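Local coordinates for peptidase S9 prolyl oligopeptidase catalytic domain-containing protein (Pyrococcus horikoshii, PDB 4HXF) that probably acts as a serine peptidase of the prolyl oligopeptidase family, an acylaminoacyl peptidase that selects its substrates by assembling into a self-compartmentalizing hexamer, at residues A[16-21]-A[28-33]; A[42-47]-A[57-62]; A[172-177]-A[186-191]. All coordinates share one frame; numbering follows the deposited sequence.

Interactions 1 and 2 belong to one four-stranded antiparallel sheet of the beta-propeller: residues 28-33 pair with 16-21, and residues 42-47, on the next strand, pair with 57-62. Their centres lie about 8 Å apart, and both reach a second subunit. Interaction 3 joins the first two strands of another four-stranded sheet, its centre about 28 Å from that of interaction 1, and no other chain touches it. Interactions 2 and 3 are mostly buried, whereas interaction 1 sets buried and partly exposed residues side by side. Interaction 1 combines apolar packing with a water bridge and a bulge, interaction 2 adds a carboxylate accepting two hydrogen bonds, and interaction 3 has one hydrogen-bonded backbone pair with a proline and serines beside it.

Interaction 1 (A[16-21]-A[28-33]); sequences YLSDPR and AYVLTK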
loop_
_atom_site.group_PDB
_atom_site.type_symbol
_atom_site.label_atom_id
_atom_site.label_comp_id
_atom_site.label_asym_id
_atom_site.label_seq_id
_atom_site.Cartn_x
_atom_site.Cartn_y
_atom_site.Cartn_z
ATOM N N TYR A 16 27.082 21.938 -6.862
ATOM C CA TYR A 16 27.821 21.398 -7.966
ATOM C C TYR A 16 27.093 21.852 -9.267
ATOM O O TYR A 16 25.921 21.572 -9.476
ATOM C CB TYR A 16 27.927 19.945 -7.930
ATOM C CG TYR A 16 28.647 19.441 -6.742
ATOM C CD1 TYR A 16 27.990 19.027 -5.595
ATOM C CD2 TYR A 16 30.053 19.398 -6.736
ATOM C CE1 TYR A 16 28.733 18.620 -4.504
ATOM C CE2 TYR A 16 30.734 18.997 -5.591
ATOM C CZ TYR A 16 30.083 18.614 -4.503
ATOM O OH TYR A 16 30.823 18.185 -3.385
ATOM N N LEU A 17 27.814 22.561 -10.092
ATOM C CA LEU A 17 27.253 23.077 -11.326
ATOM C C LEU A 17 27.723 22.272 -12.546
ATOM O O LEU A 17 28.921 21.876 -12.662
ATOM C CB LEU A 17 27.636 24.525 -11.589
ATOM C CG LEU A 17 27.345 25.589 -10.526
ATOM C CD1 LEU A 17 27.725 26.960 -11.054
ATOM C CD2 LEU A 17 25.898 25.447 -10.013
ATOM N N SER A 18 26.810 22.127 -13.495
ATOM C CA SER A 18 27.139 21.394 -14.744
ATOM C C SER A 18 26.266 21.820 -15.918
ATOM O O SER A 18 25.257 22.541 -15.763
ATOM C CB SER A 18 26.942 19.906 -14.553
ATOM O OG SER A 18 25.573 19.578 -14.300
ATOM N N ASP A 19 26.695 21.426 -17.125
ATOM C CA ASP A 19 25.834 21.475 -18.362
ATOM C C ASP A 19 25.410 22.932 -18.695
ATOM O O ASP A 19 24.227 23.205 -18.839
ATOM C CB ASP A 19 24.688 20.501 -18.323
ATOM C CG ASP A 19 24.120 20.099 -19.761
ATOM O OD1 ASP A 19 24.757 20.600 -20.719
ATOM O OD2 ASP A 19 23.137 19.328 -19.685
ATOM N N PRO A 20 26.345 23.872 -18.805
ATOM C CA PRO A 20 26.039 25.223 -19.197
ATOM C C PRO A 20 25.510 25.283 -20.659
ATOM O O PRO A 20 26.111 24.719 -21.550
ATOM C CB PRO A 20 27.351 25.942 -19.032
ATOM C CG PRO A 20 28.349 24.906 -19.330
ATOM C CD PRO A 20 27.824 23.673 -18.734
ATOM N N ARG A 21 24.490 26.090 -20.871
ATOM C CA ARG A 21 23.863 26.325 -22.189
ATOM C C ARG A 21 23.564 27.758 -22.304
ATOM O O ARG A 21 23.146 28.420 -21.314
ATOM C CB ARG A 21 22.569 25.499 -22.297
ATOM C CG ARG A 21 22.729 24.001 -22.090
ATOM C CD ARG A 21 23.358 23.408 -23.358
ATOM N NE ARG A 21 23.759 22.067 -23.084
ATOM C CZ ARG A 21 24.044 21.162 -23.972
ATOM N NH1 ARG A 21 23.843 21.458 -25.249
ATOM N NH2 ARG A 21 24.434 19.971 -23.529
ATOM N N ALA A 28 21.546 28.789 -19.088
ATOM C CA ALA A 28 20.929 27.758 -18.250
ATOM C C ALA A 28 22.029 26.832 -17.814
ATOM O O ALA A 28 23.056 26.672 -18.485
ATOM C CB ALA A 28 19.847 26.960 -18.969
ATOM N N TYR A 29 21.832 26.236 -16.634
ATOM C CA TYR A 29 22.781 25.255 -16.122
ATOM C C TYR A 29 22.106 24.428 -15.073
ATOM O O TYR A 29 20.953 24.766 -14.643
ATOM C CB TYR A 29 24.083 25.945 -15.582
ATOM C CG TYR A 29 23.890 26.988 -14.519
ATOM C CD1 TYR A 29 23.678 28.292 -14.874
ATOM C CD2 TYR A 29 23.766 26.634 -13.178
ATOM C CE1 TYR A 29 23.423 29.263 -13.910
ATOM C CE2 TYR A 29 23.582 27.617 -12.212
ATOM C CZ TYR A 29 23.376 28.923 -12.583
ATOM O OH TYR A 29 23.156 29.938 -11.693
ATOM N N VAL A 30 22.725 23.359 -14.573
ATOM C CA VAL A 30 22.157 22.446 -13.595
ATOM C C VAL A 30 22.906 22.629 -12.273
ATOM O O VAL A 30 24.134 22.678 -12.281
ATOM C CB VAL A 30 22.229 20.924 -13.964
ATOM C CG1 VAL A 30 21.603 20.075 -12.930
ATOM C CG2 VAL A 30 21.563 20.790 -15.365
ATOM N N LEU A 31 22.139 22.847 -11.245
ATOM C CA LEU A 31 22.635 22.945 -9.833
ATOM C C LEU A 31 22.302 21.598 -9.166
ATOM O O LEU A 31 21.109 21.207 -9.118
ATOM C CB LEU A 31 21.909 24.069 -9.121
ATOM C CG LEU A 31 22.061 24.107 -7.594
ATOM C CD1 LEU A 31 23.510 24.361 -7.192
ATOM C CD2 LEU A 31 21.182 25.255 -7.042
ATOM N N THR A 32 23.337 20.897 -8.714
ATOM C CA THR A 32 23.224 19.598 -8.064
ATOM C C THR A 32 23.655 19.663 -6.625
ATOM O O THR A 32 24.665 20.274 -6.351
ATOM C CB THR A 32 24.018 18.495 -8.785
ATOM O OG1 THR A 32 23.516 18.445 -10.167
ATOM C CG2 THR A 32 23.935 17.099 -8.078
ATOM N N LYS A 33 22.865 19.030 -5.763
ATOM C CA LYS A 33 23.147 18.873 -4.370
ATOM C C LYS A 33 23.161 17.422 -3.974
ATOM O O LYS A 33 22.260 16.714 -4.408
ATOM C CB LYS A 33 22.116 19.601 -3.537
ATOM C CG LYS A 33 22.216 21.131 -3.732
ATOM C CD LYS A 33 23.527 21.836 -3.292
ATOM C CE LYS A 33 23.972 21.595 -1.903
ATOM N NZ LYS A 33 23.040 22.088 -0.989
HETATM O O HOH W 1 25.264 19.802 -11.719
#
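Leu-17 reaches across with a single methyl group to Tyr-29 and Leu-31, two of the buried residues that make up the tight part of the contact. Its CD2 sits 3.9 Å from Leu-31 CD1 and equally close to CE2 on the Tyr-29 ring, which it approaches obliquely. With CG anti to the carbonyl carbon (chi1 -55°), Leu-17 swings its tip back toward the partner strand although its first bond points out to one face of the sheet. Leu-315 and Tyr-338 also pack on Leu-17, while the hydroxyl of Tyr-29 is held by Glu-48 and Tyr-338. Val-30 and Ala-28 are buried too, against Pro-64.

The backbones form an antiparallel hairpin, the first two strands of a propeller blade. Tyr-16 with Thr-32, Ser-18 with Val-30 and Arg-21 with Ala-28 are hydrogen-bonded pairs; the bond from Val-30 N to Ser-18 O measures 2.9 Å. Between the last two pairs the register slips by one residue in a beta bulge. Asp-19 takes left-handed backbone angles there, and Pro-20 brings its CA to 3.4 Å from Ala-28 O. The side chains at the bulge are tied together as well: Arg-21 grips Asp-19 OD1 side-on with NE and NH2, the NH2 bond being 2.9 Å long and part of a salt bridge. Arg-65 takes the other carboxylate oxygen.

The end at Tyr-16, Ser-18 and Thr-32 is looser and partly exposed, although Val-30 is buried right beside Ser-18, its CB 3.6 Å from Ser-18 OG. A water bridges the strands here, donating to Tyr-16 O and bonding Ser-18 OG at 2.6 Å and Thr-32 OG1 at 2.7 Å. Tyr-16 meets Thr-32 O with its CB and with the CD1 edge of its ring, both at 3.6 Å, and the phenol oxygen reaches on to Phe-11 O.

Interaction 2 (A[42-47]-A[57-62]); sequences ENTIVI and FIEDAS
The Phe-57 ring turns its edge to the partner strand, with Val-46 CG2 4.2 Å from CD2 and Ile-45 O also near the ring plane; Thr-44 CG2 approaches obliquely. Lys-98 of a second subunit packs on this phenylalanine too. A second flat group is the Glu-59 carboxylate, whose OE2 accepts two bonds from different sides. Thr-44 OG1 donates a short one of 2.5 Å on the syn side, and the Asp-60 backbone N comes in on the anti side. The bend of the glutamate at chi2 (59°) turns its acid end toward residues 42-47, where OE2 meets the threonine. Its OE1 takes Lys-99 N of the second subunit, which together with Lys-98 places this carboxylate at a subunit boundary. A bound magnesium ion lies about 4 Å from the Glu-59 side chain.

Ile-45 and Ile-58 form the hydrogen-bonded pair of this antiparallel hairpin. On their side of the sheet Ile-45 CD1 lies 3.6 Å from Ala-61 CB, and Ile-47 crosses Ile-58 obliquely, CD1 to CD1 at 3.9 Å. Where the chain turns away, Ala-61 N still bonds Asn-43 O, from well above the carbonyl plane.

Strand 26-35 flanks 42-47 through backbone bonds, and strand 72-77 of the next blade lays Phe-75 against Ile-45, Ile-58 and Ala-61.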
loop_
_atom_site.group_PDB
_atom_site.type_symbol
_atom_site.label_atom_id
_atom_site.label_comp_id
_atom_site.label_asym_id
_atom_site.label_seq_id
_atom_site.Cartn_x
_atom_site.Cartn_y
_atom_site.Cartn_z
ATOM N N GLU A 42 20.044 15.828 -5.923
ATOM C CA GLU A 42 18.938 16.714 -6.345
ATOM C C GLU A 42 19.461 17.596 -7.420
ATOM O O GLU A 42 20.572 18.127 -7.334
ATOM C CB GLU A 42 18.518 17.545 -5.143
ATOM C CG GLU A 42 17.959 16.752 -3.986
ATOM C CD GLU A 42 17.702 17.557 -2.718
ATOM O OE1 GLU A 42 18.217 18.663 -2.636
ATOM O OE2 GLU A 42 17.103 17.015 -1.753
ATOM N N ASN A 43 18.676 17.738 -8.511
ATOM C CA ASN A 43 19.018 18.494 -9.653
ATOM C C ASN A 43 17.948 19.586 -9.904
ATOM O O ASN A 43 16.749 19.306 -9.838
ATOM C CB ASN A 43 19.111 17.688 -10.949
ATOM C CG ASN A 43 20.120 16.597 -10.876
ATOM O OD1 ASN A 43 19.764 15.402 -11.032
ATOM N ND2 ASN A 43 21.285 16.940 -10.674
ATOM N N THR A 44 18.439 20.799 -10.076
ATOM C CA THR A 44 17.651 22.013 -10.406
ATOM C C THR A 44 18.230 22.728 -11.555
ATOM O O THR A 44 19.421 23.042 -11.568
ATOM C CB THR A 44 17.550 22.970 -9.174
ATOM O OG1 THR A 44 17.108 22.244 -8.000
ATOM C CG2 THR A 44 16.553 24.180 -9.427
ATOM N N ILE A 45 17.415 22.983 -12.577
ATOM C CA ILE A 45 17.905 23.835 -13.652
ATOM C C ILE A 45 17.720 25.280 -13.254
ATOM O O ILE A 45 16.635 25.695 -12.772
ATOM C CB ILE A 45 17.149 23.529 -15.000
ATOM C CG1 ILE A 45 17.473 22.132 -15.495
ATOM C CG2 ILE A 45 17.437 24.595 -16.030
ATOM C CD1 ILE A 45 16.482 21.626 -16.602
ATOM N N VAL A 46 18.755 26.086 -13.454
ATOM C CA VAL A 46 18.720 27.512 -13.178
ATOM C C VAL A 46 18.854 28.225 -14.498
ATOM O O VAL A 46 19.699 27.870 -15.331
ATOM C CB VAL A 46 19.865 27.927 -12.207
ATOM C CG1 VAL A 46 19.765 29.457 -11.905
ATOM C CG2 VAL A 46 19.798 27.038 -10.945
ATOM N N ILE A 47 18.010 29.201 -14.723
ATOM C CA ILE A 47 18.040 30.031 -15.943
ATOM C C ILE A 47 18.303 31.425 -15.503
ATOM O O ILE A 47 17.558 32.026 -14.671
ATOM C CB ILE A 47 16.691 29.971 -16.690
ATOM C CG1 ILE A 47 16.396 28.460 -17.075
ATOM C CG2 ILE A 47 16.675 30.899 -17.902
ATOM C CD1 ILE A 47 14.943 28.140 -17.124
ATOM N N PHE A 57 13.841 28.983 -12.211
ATOM C CA PHE A 57 14.150 27.599 -11.883
ATOM C C PHE A 57 13.214 26.599 -12.488
ATOM O O PHE A 57 12.009 26.877 -12.665
ATOM C CB PHE A 57 13.971 27.409 -10.367
ATOM C CG PHE A 57 14.694 28.444 -9.534
ATOM C CD1 PHE A 57 13.944 29.433 -8.922
ATOM C CD2 PHE A 57 16.070 28.484 -9.505
ATOM C CE1 PHE A 57 14.576 30.459 -8.199
ATOM C CE2 PHE A 57 16.702 29.488 -8.785
ATOM C CZ PHE A 57 15.950 30.489 -8.136
ATOM N N ILE A 58 13.775 25.449 -12.789
ATOM C CA ILE A 58 12.988 24.294 -13.169
ATOM C C ILE A 58 13.450 23.206 -12.224
ATOM O O ILE A 58 14.569 22.659 -12.291
ATOM C CB ILE A 58 13.172 23.824 -14.663
ATOM C CG1 ILE A 58 12.926 24.968 -15.628
ATOM C CG2 ILE A 58 12.238 22.627 -14.854
ATOM C CD1 ILE A 58 13.270 24.642 -17.116
ATOM N N GLU A 59 12.575 22.834 -11.314
ATOM C CA GLU A 59 12.936 21.943 -10.226
ATOM C C GLU A 59 12.867 20.450 -10.600
ATOM O O GLU A 59 12.099 20.064 -11.485
ATOM C CB GLU A 59 12.085 22.370 -9.043
ATOM C CG GLU A 59 12.364 21.676 -7.773
ATOM C CD GLU A 59 13.761 21.799 -7.227
ATOM O OE1 GLU A 59 13.856 22.213 -6.059
ATOM O OE2 GLU A 59 14.712 21.440 -7.935
ATOM N N ASP A 60 13.733 19.647 -9.981
ATOM C CA ASP A 60 13.891 18.190 -10.207
ATOM C C ASP A 60 14.021 17.832 -11.700
ATOM O O ASP A 60 13.175 17.098 -12.317
ATOM C CB ASP A 60 12.765 17.478 -9.537
ATOM C CG ASP A 60 12.844 17.642 -8.083
ATOM O OD1 ASP A 60 13.969 17.465 -7.558
ATOM O OD2 ASP A 60 11.814 17.900 -7.452
ATOM N N ALA A 61 15.017 18.448 -12.347
ATOM C CA ALA A 61 15.212 18.411 -13.794
ATOM C C ALA A 61 16.636 18.552 -14.139
ATOM O O ALA A 61 17.434 19.134 -13.350
ATOM C CB ALA A 61 14.403 19.566 -14.498
ATOM N N SER A 62 17.012 18.081 -15.316
ATOM C CA SER A 62 18.310 18.250 -15.863
ATOM C C SER A 62 18.257 18.226 -17.380
ATOM O O SER A 62 17.169 18.244 -17.941
ATOM C CB SER A 62 19.200 17.148 -15.270
ATOM O OG SER A 62 18.900 15.861 -15.737
HETATM O O HOH W 2 17.175 15.157 -13.059
HETATM O O HOH W 3 16.145 15.989 -8.381
#

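Interaction 3 (A[172-177]-A[186-191]); sequences RFSSGI and SVPHRD
Pro-188 points its ring at the 172-174 backbone, with CG 3.9 Å from Phe-173 CB and 3.5 Å from Phe-173 O; Arg-172 O lies 3.6 Å from the same CG. The phenyl ring itself leads away from the proline, to meet Phe-141 and, edge-to-face, Tyr-196. Ser-174 stands alongside the partner strand: with OG anti to the carbonyl carbon (chi1 -60°), its hydroxyl rests 3.6 Å from Val-187 CG2 and equally near Pro-188 CD. These are contacts with carbon; the polar partner of this OG is Pro-171 O. Ser-175 and Ser-186 sit side by side on one face, Ser-175 OG against Ser-186 CB at 3.7 Å, while Ser-186 OG bonds Ala-221 N. An alanine in place of Pro-188 would probably leave Phe-173 CB without its apolar partner and open a gap beside the carbonyls of Arg-172 and Phe-173.

Two backbone bonds, each 2.9 Å, join Ser-175 and Ser-186 as the antiparallel hydrogen-bonded pair of a beta hairpin in the propeller. Strand 200-206 flanks the hairpin beyond Val-187, whose side chain touches strand 163-171 of the preceding blade, and strand 219-224 of the following blade packs on Ser-186.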
loop_
_atom_site.group_PDB
_atom_site.type_symbol
_atom_site.label_atom_id
_atom_site.label_comp_id
_atom_site.label_asym_id
_atom_site.label_seq_id
_atom_site.Cartn_x
_atom_site.Cartn_y
_atom_site.Cartn_z
ATOM N N ARG A 172 25.467 -0.821 -31.187
ATOM C CA ARG A 172 25.756 -0.229 -29.886
ATOM C C ARG A 172 26.917 0.803 -30.050
ATOM O O ARG A 172 27.805 0.616 -30.947
ATOM C CB ARG A 172 26.096 -1.309 -28.724
ATOM C CG ARG A 172 27.343 -2.022 -28.887
ATOM C CD ARG A 172 27.451 -3.082 -27.738
ATOM N NE ARG A 172 26.544 -4.106 -28.088
ATOM C CZ ARG A 172 26.634 -5.356 -27.620
ATOM N NH1 ARG A 172 27.573 -5.620 -26.805
ATOM N NH2 ARG A 172 25.825 -6.272 -28.008
ATOM N N PHE A 173 26.879 1.815 -29.220
ATOM C CA PHE A 173 27.871 2.863 -29.145
ATOM C C PHE A 173 27.903 3.727 -30.399
ATOM O O PHE A 173 28.932 4.310 -30.688
ATOM C CB PHE A 173 29.225 2.179 -28.847
ATOM C CG PHE A 173 29.710 2.322 -27.477
ATOM C CD1 PHE A 173 30.887 2.976 -27.222
ATOM C CD2 PHE A 173 28.968 1.856 -26.450
ATOM C CE1 PHE A 173 31.321 3.119 -25.912
ATOM C CE2 PHE A 173 29.424 1.958 -25.148
ATOM C CZ PHE A 173 30.606 2.542 -24.920
ATOM N N SER A 174 26.771 3.912 -31.078
ATOM C CA SER A 174 26.621 4.881 -32.126
ATOM C C SER A 174 26.168 6.189 -31.563
ATOM O O SER A 174 25.611 6.306 -30.435
ATOM C CB SER A 174 25.701 4.389 -33.231
ATOM O OG SER A 174 26.199 3.168 -33.867
ATOM N N SER A 175 26.435 7.251 -32.283
ATOM C CA SER A 175 26.009 8.580 -31.865
ATOM C C SER A 175 25.434 9.360 -33.067
ATOM O O SER A 175 25.606 8.988 -34.223
ATOM C CB SER A 175 27.137 9.368 -31.168
ATOM O OG SER A 175 28.122 9.598 -32.080
ATOM N N GLY A 176 24.739 10.456 -32.813
ATOM C CA GLY A 176 24.091 11.256 -33.849
ATOM C C GLY A 176 23.937 12.666 -33.460
ATOM O O GLY A 176 23.661 12.929 -32.336
ATOM N N ILE A 177 24.109 13.548 -34.431
ATOM C CA ILE A 177 23.861 14.969 -34.312
ATOM C C ILE A 177 23.026 15.475 -35.478
ATOM O O ILE A 177 23.097 14.953 -36.598
ATOM C CB ILE A 177 25.145 15.809 -34.162
ATOM C CG1 ILE A 177 26.035 15.634 -35.388
ATOM C CG2 ILE A 177 25.923 15.381 -32.900
ATOM C CD1 ILE A 177 27.076 16.712 -35.541
ATOM N N SER A 186 27.458 8.513 -36.373
ATOM C CA SER A 186 28.822 7.934 -36.216
ATOM C C SER A 186 28.682 6.548 -35.598
ATOM O O SER A 186 28.056 6.427 -34.516
ATOM C CB SER A 186 29.724 8.855 -35.361
ATOM O OG SER A 186 29.779 10.165 -35.913
ATOM N N VAL A 187 29.199 5.513 -36.291
ATOM C CA VAL A 187 28.950 4.115 -35.901
ATOM C C VAL A 187 30.354 3.483 -35.761
ATOM O O VAL A 187 31.185 3.591 -36.643
ATOM C CB VAL A 187 28.169 3.373 -36.991
ATOM C CG1 VAL A 187 28.030 1.912 -36.677
ATOM C CG2 VAL A 187 26.793 4.082 -37.268
ATOM N N PRO A 188 30.581 2.745 -34.685
ATOM C CA PRO A 188 31.883 2.069 -34.617
ATOM C C PRO A 188 32.100 1.161 -35.814
ATOM O O PRO A 188 31.204 0.397 -36.227
ATOM C CB PRO A 188 31.771 1.295 -33.295
ATOM C CG PRO A 188 30.775 1.980 -32.453
ATOM C CD PRO A 188 29.748 2.454 -33.505
ATOM N N HIS A 189 33.304 1.186 -36.388
ATOM C CA HIS A 189 33.594 0.358 -37.510
ATOM C C HIS A 189 33.804 -1.076 -37.061
ATOM O O HIS A 189 34.473 -1.263 -36.090
ATOM C CB HIS A 189 34.876 0.885 -38.224
ATOM C CG HIS A 189 35.251 0.066 -39.402
ATOM N ND1 HIS A 189 34.768 0.275 -40.649
ATOM C CD2 HIS A 189 36.113 -1.045 -39.496
ATOM C CE1 HIS A 189 35.280 -0.679 -41.468
ATOM N NE2 HIS A 189 36.071 -1.483 -40.740
ATOM N N ARG A 190 33.307 -2.012 -37.846
ATOM C CA ARG A 190 33.441 -3.426 -37.446
ATOM C C ARG A 190 34.498 -4.160 -38.271
ATOM O O ARG A 190 34.354 -4.265 -39.504
ATOM C CB ARG A 190 32.125 -4.175 -37.513
ATOM C CG ARG A 190 32.250 -5.581 -36.876
ATOM C CD ARG A 190 30.892 -6.363 -36.967
ATOM N NE ARG A 190 29.806 -5.750 -36.176
ATOM C CZ ARG A 190 29.629 -6.001 -34.867
ATOM N NH1 ARG A 190 30.420 -6.808 -34.267
ATOM N NH2 ARG A 190 28.701 -5.353 -34.200
ATOM N N ASP A 191 35.526 -4.691 -37.623
ATOM C CA ASP A 191 36.463 -5.675 -38.249
ATOM C C ASP A 191 36.196 -7.049 -37.607
ATOM O O ASP A 191 35.079 -7.516 -37.747
ATOM C CB ASP A 191 37.891 -5.243 -38.087
ATOM C CG ASP A 191 38.188 -3.897 -38.922
ATOM O OD1 ASP A 191 37.763 -3.809 -40.013
ATOM O OD2 ASP A 191 38.889 -3.128 -38.406
#